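Local coordinates for cell wall surface anchor family protein (Streptococcus agalactiae serogroup V, PDB 3PF2) that forms the backbone (major) pilin of a group B streptococcal pilus, the repeated shaft subunit, present here as its C-terminal two-domain fragment, at residues D19-I25 / P177-T181; G56-V62 / P135-N141; G182-F186 / F288-S294. One frame throughout, in Å; residues are numbered along the deposited sequence.

Contact 1: D19-I25 / P177-T181. With CA (calcium ion), chain B.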
loop_
_atom_site.group_PDB
_atom_site.type_symbol
_atom_site.label_atom_id
_atom_site.label_comp_id
_atom_site.label_asym_id
_atom_site.label_seq_id
_atom_site.Cartn_x
_atom_site.Cartn_y
_atom_site.Cartn_z
ATOM N N ASP A 19 -8.069 -0.476 8.572
ATOM C CA ASP A 19 -6.706 -0.194 9.013
ATOM C C ASP A 19 -5.637 -1.142 8.466
ATOM O O ASP A 19 -4.447 -0.948 8.727
ATOM C CB ASP A 19 -6.640 -0.177 10.549
ATOM C CG ASP A 19 -7.429 0.980 11.159
ATOM O OD1 ASP A 19 -7.179 2.125 10.740
ATOM O OD2 ASP A 19 -8.304 0.747 12.040
ATOM N N ASP A 20 -6.050 -2.158 7.704
ATOM C CA ASP A 20 -5.098 -3.163 7.229
ATOM C C ASP A 20 -5.530 -3.624 5.857
ATOM O O ASP A 20 -6.699 -3.943 5.650
ATOM C CB ASP A 20 -5.117 -4.383 8.164
ATOM C CG ASP A 20 -4.642 -4.051 9.564
ATOM O OD1 ASP A 20 -3.411 -4.043 9.794
ATOM O OD2 ASP A 20 -5.513 -3.819 10.444
ATOM N N ALA A 21 -4.582 -3.672 4.929
ATOM C CA ALA A 21 -4.875 -4.103 3.565
ATOM C C ALA A 21 -3.651 -4.671 2.877
ATOM O O ALA A 21 -2.526 -4.278 3.170
ATOM C CB ALA A 21 -5.437 -2.945 2.745
ATOM N N GLY A 22 -3.896 -5.598 1.951
ATOM C CA GLY A 22 -2.827 -6.216 1.165
ATOM C C GLY A 22 -2.947 -5.856 -0.307
ATOM O O GLY A 22 -4.061 -5.831 -0.873
ATOM N N TYR A 23 -1.801 -5.569 -0.928
ATOM C CA TYR A 23 -1.774 -5.102 -2.325
ATOM C C TYR A 23 -0.626 -5.683 -3.099
ATOM O O TYR A 23 0.407 -6.036 -2.542
ATOM C CB TYR A 23 -1.656 -3.574 -2.393
ATOM C CG TYR A 23 -2.871 -2.842 -1.912
ATOM C CD1 TYR A 23 -4.009 -2.763 -2.700
ATOM C CD2 TYR A 23 -2.883 -2.228 -0.654
ATOM C CE1 TYR A 23 -5.151 -2.086 -2.269
ATOM C CE2 TYR A 23 -4.008 -1.542 -0.213
ATOM C CZ TYR A 23 -5.139 -1.488 -1.012
ATOM O OH TYR A 23 -6.259 -0.811 -0.578
ATOM N N THR A 24 -0.822 -5.763 -4.408
ATOM C CA THR A 24 0.248 -6.050 -5.344
ATOM C C THR A 24 1.045 -4.769 -5.566
ATOM O O THR A 24 0.476 -3.676 -5.602
ATOM C CB THR A 24 -0.353 -6.592 -6.644
ATOM O OG1 THR A 24 -0.914 -7.882 -6.382
ATOM C CG2 THR A 24 0.680 -6.717 -7.775
ATOM N N ILE A 25 2.362 -4.913 -5.668
ATOM C CA ILE A 25 3.255 -3.772 -5.914
ATOM C C ILE A 25 2.790 -3.021 -7.159
ATOM O O ILE A 25 2.489 -3.631 -8.182
ATOM C CB ILE A 25 4.724 -4.227 -6.053
ATOM C CG1 ILE A 25 5.298 -4.532 -4.659
ATOM C CG2 ILE A 25 5.560 -3.154 -6.807
ATOM C CD1 ILE A 25 6.775 -5.031 -4.639
ATOM N N PRO A 177 -2.404 2.619 10.555
ATOM C CA PRO A 177 -2.780 1.593 9.563
ATOM C C PRO A 177 -1.556 1.053 8.837
ATOM O O PRO A 177 -0.477 1.645 8.914
ATOM C CB PRO A 177 -3.686 2.364 8.596
ATOM C CG PRO A 177 -3.153 3.787 8.645
ATOM C CD PRO A 177 -2.687 3.989 10.088
ATOM N N GLU A 178 -1.704 -0.069 8.121
ATOM C CA GLU A 178 -0.566 -0.658 7.403
ATOM C C GLU A 178 -1.008 -1.398 6.157
ATOM O O GLU A 178 -2.161 -1.861 6.068
ATOM C CB GLU A 178 0.242 -1.619 8.298
ATOM C CG GLU A 178 -0.544 -2.826 8.839
ATOM C CD GLU A 178 -0.696 -3.981 7.846
ATOM O OE1 GLU A 178 0.199 -4.186 6.994
ATOM O OE2 GLU A 178 -1.720 -4.710 7.920
ATOM N N VAL A 179 -0.082 -1.499 5.211
ATOM C CA VAL A 179 -0.274 -2.353 4.041
ATOM C C VAL A 179 0.853 -3.357 3.904
ATOM O O VAL A 179 1.938 -3.210 4.495
ATOM C CB VAL A 179 -0.416 -1.539 2.730
ATOM C CG1 VAL A 179 -1.655 -0.669 2.773
ATOM C CG2 VAL A 179 0.862 -0.694 2.461
ATOM N N HIS A 180 0.631 -4.375 3.081
ATOM C CA HIS A 180 1.658 -5.405 2.909
ATOM C C HIS A 180 1.511 -6.029 1.541
ATOM O O HIS A 180 0.413 -6.027 0.975
ATOM C CB HIS A 180 1.502 -6.483 3.982
ATOM C CG HIS A 180 0.074 -6.800 4.278
ATOM N ND1 HIS A 180 -0.631 -6.169 5.285
ATOM C CD2 HIS A 180 -0.807 -7.624 3.658
ATOM C CE1 HIS A 180 -1.872 -6.610 5.289
ATOM N NE2 HIS A 180 -2.014 -7.480 4.301
ATOM N N THR A 181 2.622 -6.586 1.061
ATOM C CA THR A 181 2.695 -7.310 -0.209
ATOM C C THR A 181 3.609 -8.508 0.021
ATOM O O THR A 181 4.396 -8.488 0.951
ATOM C CB THR A 181 3.223 -6.381 -1.351
ATOM O OG1 THR A 181 2.986 -6.992 -2.624
ATOM C CG2 THR A 181 4.708 -6.034 -1.209
HETATM CA CA CA B . -7.406 4.279 11.545
HETATM O O HOH W 1 -9.072 3.214 12.885
HETATM O O HOH W 2 -5.637 3.355 12.815
#
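Pro177 enters beside Asp19: the Asp19 O lies 3.2 Å from Pro177 CA, and the ring sits next to the calcium site. Asp19 itself holds the ion, with OD1 2.3 Å from CA, while its OD2 accepts a hydrogen bond from water 1, also a ligand; Asp10, Lys11 and Asp12 complete the protein side of the site. At Glu178 the parallel ladder starts: Glu178 N donates to Asp19 O (2.9 Å) and Glu178 O accepts from Ala21 N (3.2 Å). The Glu178 carboxylate does double duty. Its OE1 receives the hydrogen bond from His180 ND1 (2.7 Å), and its OE2 comes within 2.6 Å of Asp20 OD1, so close that one of the two acids probably carries a proton. Val179 points to the other face of the sheet with Ala21, where its CG1 meets the ring edge of Tyr23 at CE2 (3.9 Å). His180 returns to the Glu178 face; its N bonds weakly to Ala21 O (3.2 Å), its O accepts from Tyr23 N (3.0 Å), and its ring has Ala21 O over one face and Gly22 close by, where a CB would crowd NE2. NE2 is hydrogen-bonded to Ala256 O. Thr181 finishes the run through its hydroxyl, OG1 donating to Tyr23 O (2.8 Å), and its CG2 packs on Ile25 CG1 at 3.8 Å. Short strand 20-22 and the start of long strand 178-190, parallel within 19°, are consistent with a junction between this fragment's two Ig-like domains, with a calcium site at one end of the ladder.

Contact 2: G56-V62 / P135-N141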
loop_
_atom_site.group_PDB
_atom_site.type_symbol
_atom_site.label_atom_id
_atom_site.label_comp_id
_atom_site.label_asym_id
_atom_site.label_seq_id
_atom_site.Cartn_x
_atom_site.Cartn_y
_atom_site.Cartn_z
ATOM N N GLY A 56 9.163 2.204 1.337
ATOM C CA GLY A 56 8.454 1.221 0.518
ATOM C C GLY A 56 7.126 1.707 -0.030
ATOM O O GLY A 56 6.384 0.933 -0.640
ATOM N N LEU A 57 6.816 2.982 0.189
ATOM C CA LEU A 57 5.609 3.589 -0.377
ATOM C C LEU A 57 5.968 4.668 -1.389
ATOM O O LEU A 57 6.883 5.449 -1.156
ATOM C CB LEU A 57 4.745 4.188 0.731
ATOM C CG LEU A 57 4.242 3.234 1.823
ATOM C CD1 LEU A 57 3.524 4.003 2.900
ATOM C CD2 LEU A 57 3.311 2.157 1.254
ATOM N N THR A 58 5.252 4.698 -2.511
ATOM C CA THR A 58 5.367 5.793 -3.481
ATOM C C THR A 58 4.074 6.603 -3.485
ATOM O O THR A 58 2.998 6.079 -3.771
ATOM C CB THR A 58 5.715 5.278 -4.910
ATOM O OG1 THR A 58 7.007 4.654 -4.887
ATOM C CG2 THR A 58 5.731 6.441 -5.941
ATOM N N TYR A 59 4.193 7.887 -3.147
ATOM C CA TYR A 59 3.114 8.860 -3.248
ATOM C C TYR A 59 2.719 9.109 -4.709
ATOM O O TYR A 59 3.590 9.227 -5.592
ATOM C CB TYR A 59 3.563 10.180 -2.598
ATOM C CG TYR A 59 2.714 11.395 -2.940
ATOM C CD1 TYR A 59 1.633 11.766 -2.140
ATOM C CD2 TYR A 59 3.014 12.184 -4.053
ATOM C CE1 TYR A 59 0.859 12.887 -2.447
ATOM C CE2 TYR A 59 2.251 13.290 -4.378
ATOM C CZ TYR A 59 1.188 13.643 -3.566
ATOM O OH TYR A 59 0.423 14.746 -3.867
ATOM N N LYS A 60 1.414 9.184 -4.960
ATOM C CA LYS A 60 0.900 9.439 -6.313
ATOM C C LYS A 60 0.233 10.797 -6.430
ATOM O O LYS A 60 0.562 11.569 -7.325
ATOM C CB LYS A 60 -0.069 8.350 -6.784
ATOM C CG LYS A 60 0.581 7.013 -7.082
ATOM C CD LYS A 60 1.620 7.125 -8.202
ATOM C CE LYS A 60 2.529 5.902 -8.218
ATOM N NZ LYS A 60 3.458 5.935 -9.392
ATOM N N SER A 61 -0.715 11.077 -5.539
ATOM C CA SER A 61 -1.472 12.328 -5.586
ATOM C C SER A 61 -2.304 12.480 -4.338
ATOM O O SER A 61 -2.484 11.516 -3.584
ATOM C CB SER A 61 -2.422 12.335 -6.798
ATOM O OG SER A 61 -3.248 11.187 -6.783
ATOM N N VAL A 62 -2.808 13.695 -4.118
ATOM C CA VAL A 62 -3.829 13.939 -3.108
ATOM C C VAL A 62 -5.173 14.059 -3.823
ATOM O O VAL A 62 -5.270 14.704 -4.881
ATOM C CB VAL A 62 -3.540 15.218 -2.282
ATOM C CG1 VAL A 62 -4.656 15.486 -1.276
ATOM C CG2 VAL A 62 -2.162 15.123 -1.567
ATOM N N PRO A 135 -7.854 12.074 1.269
ATOM C CA PRO A 135 -7.409 10.858 0.584
ATOM C C PRO A 135 -6.073 11.074 -0.111
ATOM O O PRO A 135 -5.884 12.088 -0.794
ATOM C CB PRO A 135 -8.525 10.584 -0.443
ATOM C CG PRO A 135 -9.399 11.795 -0.463
ATOM C CD PRO A 135 -8.821 12.843 0.469
ATOM N N VAL A 136 -5.135 10.151 0.093
ATOM C CA VAL A 136 -3.814 10.222 -0.517
ATOM C C VAL A 136 -3.553 8.943 -1.308
ATOM O O VAL A 136 -3.468 7.853 -0.741
ATOM C CB VAL A 136 -2.693 10.471 0.522
ATOM C CG1 VAL A 136 -1.324 10.547 -0.160
ATOM C CG2 VAL A 136 -2.971 11.772 1.284
ATOM N N ALA A 137 -3.428 9.087 -2.621
ATOM C CA ALA A 137 -3.127 7.949 -3.483
ATOM C C ALA A 137 -1.662 7.540 -3.382
ATOM O O ALA A 137 -0.764 8.392 -3.326
ATOM C CB ALA A 137 -3.512 8.268 -4.923
ATOM N N SER A 138 -1.434 6.227 -3.355
ATOM C CA SER A 138 -0.150 5.655 -2.985
ATOM C C SER A 138 -0.008 4.284 -3.640
ATOM O O SER A 138 -1.003 3.687 -4.010
ATOM C CB SER A 138 -0.123 5.489 -1.449
ATOM O OG SER A 138 1.139 5.049 -0.976
ATOM N N THR A 139 1.232 3.823 -3.810
ATOM C CA THR A 139 1.492 2.423 -4.188
ATOM C C THR A 139 2.543 1.850 -3.249
ATOM O O THR A 139 3.285 2.596 -2.617
ATOM C CB THR A 139 2.016 2.280 -5.635
ATOM O OG1 THR A 139 3.261 2.989 -5.770
ATOM C CG2 THR A 139 1.013 2.813 -6.652
ATOM N N ILE A 140 2.590 0.523 -3.134
ATOM C CA ILE A 140 3.720 -0.140 -2.510
ATOM C C ILE A 140 4.780 -0.303 -3.607
ATOM O O ILE A 140 4.442 -0.655 -4.732
ATOM C CB ILE A 140 3.331 -1.543 -1.982
ATOM C CG1 ILE A 140 2.211 -1.446 -0.929
ATOM C CG2 ILE A 140 4.556 -2.276 -1.406
ATOM C CD1 ILE A 140 1.649 -2.802 -0.426
ATOM N N ASN A 141 6.044 -0.043 -3.289
ATOM C CA ASN A 141 7.104 -0.171 -4.295
ATOM C C ASN A 141 8.097 -1.297 -3.996
ATOM O O ASN A 141 7.924 -2.057 -3.038
ATOM C CB ASN A 141 7.825 1.170 -4.494
ATOM C CG ASN A 141 8.528 1.636 -3.248
ATOM O OD1 ASN A 141 9.240 0.865 -2.619
ATOM N ND2 ASN A 141 8.345 2.911 -2.887
#
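A classic beta bulge interrupts this antiparallel pair: Lys60 and Ser61 both face Ala137, whose O accepts from Lys60 N at 2.8 Å and, weakly, from Ser61 N at 3.5 Å. The extra residue shifts the register by one, and Ala137 N returns a bond to Ser61 O (2.8 Å). Before the bulge, Thr58 and Thr139 form a hydrogen-bonded pair, N to O in both directions at 2.9 Å. At the end of the ladder, Asn141 N donates to Gly56 O (2.8 Å) and Asn141 ND2 to Thr58 OG1 (3.0 Å), while its OD1 takes the amide of Lys143. Leu57, Tyr59 and Val62 share a face with Ile140, Ser138 and Val136; Leu57 CD2 lies 4.4 Å from Ile140 CG1, and the Tyr59 edge reaches Val136 CG1 with CD1 (3.8 Å). Strand 29-35 flanks 132-140 on its other side within the five-stranded antiparallel sheet of the Cna-B-like domain, Leu91 of strand 90-95 packs against Tyr59, Val62 and Val136, and Val179 of strand 178-190 touches Leu57 and Ile140.

Contact 3: G182-F186 / F288-S294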
loop_
_atom_site.group_PDB
_atom_site.type_symbol
_atom_site.label_atom_id
_atom_site.label_comp_id
_atom_site.label_asym_id
_atom_site.label_seq_id
_atom_site.Cartn_x
_atom_site.Cartn_y
_atom_site.Cartn_z
ATOM N N GLY A 182 3.502 -9.539 -0.826
ATOM C CA GLY A 182 4.232 -10.789 -0.620
ATOM C C GLY A 182 4.932 -11.311 -1.859
ATOM O O GLY A 182 4.918 -10.675 -2.908
ATOM N N GLY A 183 5.534 -12.490 -1.736
ATOM C CA GLY A 183 6.260 -13.104 -2.839
ATOM C C GLY A 183 6.306 -14.610 -2.707
ATOM O O GLY A 183 5.825 -15.177 -1.718
ATOM N N LYS A 184 6.884 -15.265 -3.705
ATOM C CA LYS A 184 7.034 -16.717 -3.655
ATOM C C LYS A 184 8.304 -17.146 -4.366
ATOM O O LYS A 184 8.714 -16.516 -5.337
ATOM C CB LYS A 184 5.816 -17.414 -4.276
ATOM C CG LYS A 184 5.839 -18.936 -4.115
ATOM C CD LYS A 184 5.539 -19.404 -2.661
ATOM C CE LYS A 184 5.666 -20.936 -2.599
ATOM N NZ LYS A 184 5.654 -21.424 -1.197
ATOM N N ARG A 185 8.917 -18.219 -3.872
ATOM C CA ARG A 185 10.125 -18.795 -4.469
ATOM C C ARG A 185 9.780 -20.176 -5.006
ATOM O O ARG A 185 8.952 -20.870 -4.435
ATOM C CB ARG A 185 11.230 -18.907 -3.411
ATOM C CG ARG A 185 11.623 -17.531 -2.833
ATOM C CD ARG A 185 12.755 -17.617 -1.808
ATOM N NE ARG A 185 14.037 -17.901 -2.461
ATOM C CZ ARG A 185 14.887 -18.852 -2.091
ATOM N NH1 ARG A 185 14.642 -19.628 -1.041
ATOM N NH2 ARG A 185 16.018 -19.020 -2.768
ATOM N N PHE A 186 10.440 -20.560 -6.093
ATOM C CA PHE A 186 10.200 -21.831 -6.751
ATOM C C PHE A 186 11.511 -22.482 -7.163
ATOM O O PHE A 186 12.509 -21.804 -7.408
ATOM C CB PHE A 186 9.412 -21.611 -8.043
ATOM C CG PHE A 186 8.096 -20.932 -7.847
ATOM C CD1 PHE A 186 6.986 -21.670 -7.461
ATOM C CD2 PHE A 186 7.975 -19.561 -8.039
ATOM C CE1 PHE A 186 5.740 -21.050 -7.273
ATOM C CE2 PHE A 186 6.732 -18.913 -7.852
ATOM C CZ PHE A 186 5.615 -19.666 -7.469
ATOM N N PHE A 288 -0.054 -22.105 -6.126
ATOM C CA PHE A 288 0.818 -21.768 -5.001
ATOM C C PHE A 288 0.158 -20.706 -4.156
ATOM O O PHE A 288 -0.800 -20.086 -4.595
ATOM C CB PHE A 288 2.209 -21.299 -5.463
ATOM C CG PHE A 288 2.223 -19.997 -6.219
ATOM C CD1 PHE A 288 2.496 -18.778 -5.558
ATOM C CD2 PHE A 288 2.028 -19.974 -7.595
ATOM C CE1 PHE A 288 2.555 -17.559 -6.262
ATOM C CE2 PHE A 288 2.076 -18.761 -8.316
ATOM C CZ PHE A 288 2.352 -17.555 -7.655
ATOM N N THR A 289 0.656 -20.507 -2.937
ATOM C CA THR A 289 0.100 -19.451 -2.100
ATOM C C THR A 289 1.158 -18.436 -1.708
ATOM O O THR A 289 2.319 -18.784 -1.491
ATOM C CB THR A 289 -0.577 -19.981 -0.835
ATOM O OG1 THR A 289 0.341 -20.808 -0.121
ATOM C CG2 THR A 289 -1.823 -20.797 -1.172
ATOM N N VAL A 290 0.727 -17.183 -1.655
ATOM C CA VAL A 290 1.508 -16.086 -1.120
ATOM C C VAL A 290 0.961 -15.778 0.268
ATOM O O VAL A 290 -0.252 -15.582 0.434
ATOM C CB VAL A 290 1.389 -14.837 -2.016
ATOM C CG1 VAL A 290 2.120 -13.648 -1.363
ATOM C CG2 VAL A 290 1.989 -15.132 -3.388
ATOM N N SER A 291 1.853 -15.787 1.258
ATOM C CA SER A 291 1.501 -15.554 2.665
ATOM C C SER A 291 2.515 -14.605 3.287
ATOM O O SER A 291 3.411 -14.115 2.611
ATOM C CB SER A 291 1.539 -16.875 3.430
ATOM O OG SER A 291 2.887 -17.324 3.588
ATOM N N GLN A 292 2.403 -14.370 4.591
ATOM C CA GLN A 292 3.410 -13.559 5.263
ATOM C C GLN A 292 4.821 -14.153 5.137
ATOM O O GLN A 292 5.808 -13.414 5.064
ATOM C CB GLN A 292 3.053 -13.391 6.738
ATOM C CG GLN A 292 4.070 -12.544 7.496
ATOM C CD GLN A 292 3.717 -12.376 8.949
ATOM O OE1 GLN A 292 3.332 -13.324 9.616
ATOM N NE2 GLN A 292 3.836 -11.158 9.441
ATOM N N THR A 293 4.904 -15.479 5.080
ATOM C CA THR A 293 6.188 -16.170 5.197
ATOM C C THR A 293 6.593 -16.976 3.958
ATOM O O THR A 293 7.449 -17.864 4.042
ATOM C CB THR A 293 6.220 -17.100 6.450
ATOM O OG1 THR A 293 5.158 -18.073 6.358
ATOM C CG2 THR A 293 6.055 -16.284 7.729
ATOM N N SER A 294 6.007 -16.660 2.810
ATOM C CA SER A 294 6.292 -17.425 1.585
ATOM C C SER A 294 7.513 -16.906 0.822
ATOM O O SER A 294 7.902 -17.474 -0.198
ATOM C CB SER A 294 5.040 -17.477 0.673
ATOM O OG SER A 294 4.533 -16.179 0.409
HETATM O O HOH W 3 5.630 -13.140 1.043
HETATM O O HOH W 4 2.597 -22.492 -2.160
HETATM O O HOH W 5 3.349 -20.626 0.363
HETATM O O HOH W 6 8.553 -19.884 -1.184
#
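Strands 182-186 and 288-290 run at 144° with axes no closer than 6.7 Å, too far for a backbone ladder, so side chains and waters span the gap. After Val290 the chain folds into a type I turn from Ser291 to Ser294, in which Ser291 OG accepts from Thr293 N (3.1 Å), an ST turn. The turn brings Ser294 back to the first strand: its OG donates to Gly183 O (2.7 Å) and accepts from Ser291 N (2.8 Å). Water 3 joins Gly183 N to Ser291 O, 2.9 Å from each. Gly182 packs against Val290, its CA 3.6 Å from Val290 CG1, where a CB would clash. Lys184 reaches across the gap, CG 3.6 Å from Phe288 CD1, and its NZ makes a salt bridge with Asp312 while water 5, 2.9 Å from NZ, bridges it to Thr289 O (2.8 Å from the water). Farther along, Phe186 drives its edge into the face of Phe288, a T-shaped pair with ring centroids 4.9 Å apart and planes at 87°. Leu270 of strand 266-274 touches both rings, and Phe186 also stacks on Phe248. The contact therefore joins two sheets of the prealbumin-like domain: strand 178-190, flanked by 247-253 and 312-316, and strand 286-290, at the edge of a four-stranded sheet beside 266-274.

Strand 178-190 ties contacts 1 and 3 together: residues 177-181 pair with 19-25, then the chain continues directly into 182-186, with the two centres 15 Å apart. Contact 2 belongs to the preceding domain and is nested inside the loop that contact 1 closes, centres 12 Å apart. The two touch directly, Val179 CG2 lying 3.7 Å from Ile140 CD1 and Ile25 CG2 3.4 Å from Ile140 O. Contacts 2 and 3, 24 Å apart between centres, do not touch. Calcium is bound at contact 1 through Asp19, whereas the side chain of Val136 in contact 2 is about 13 Å from a calcium ion and contact 3 lies away from both metal sites.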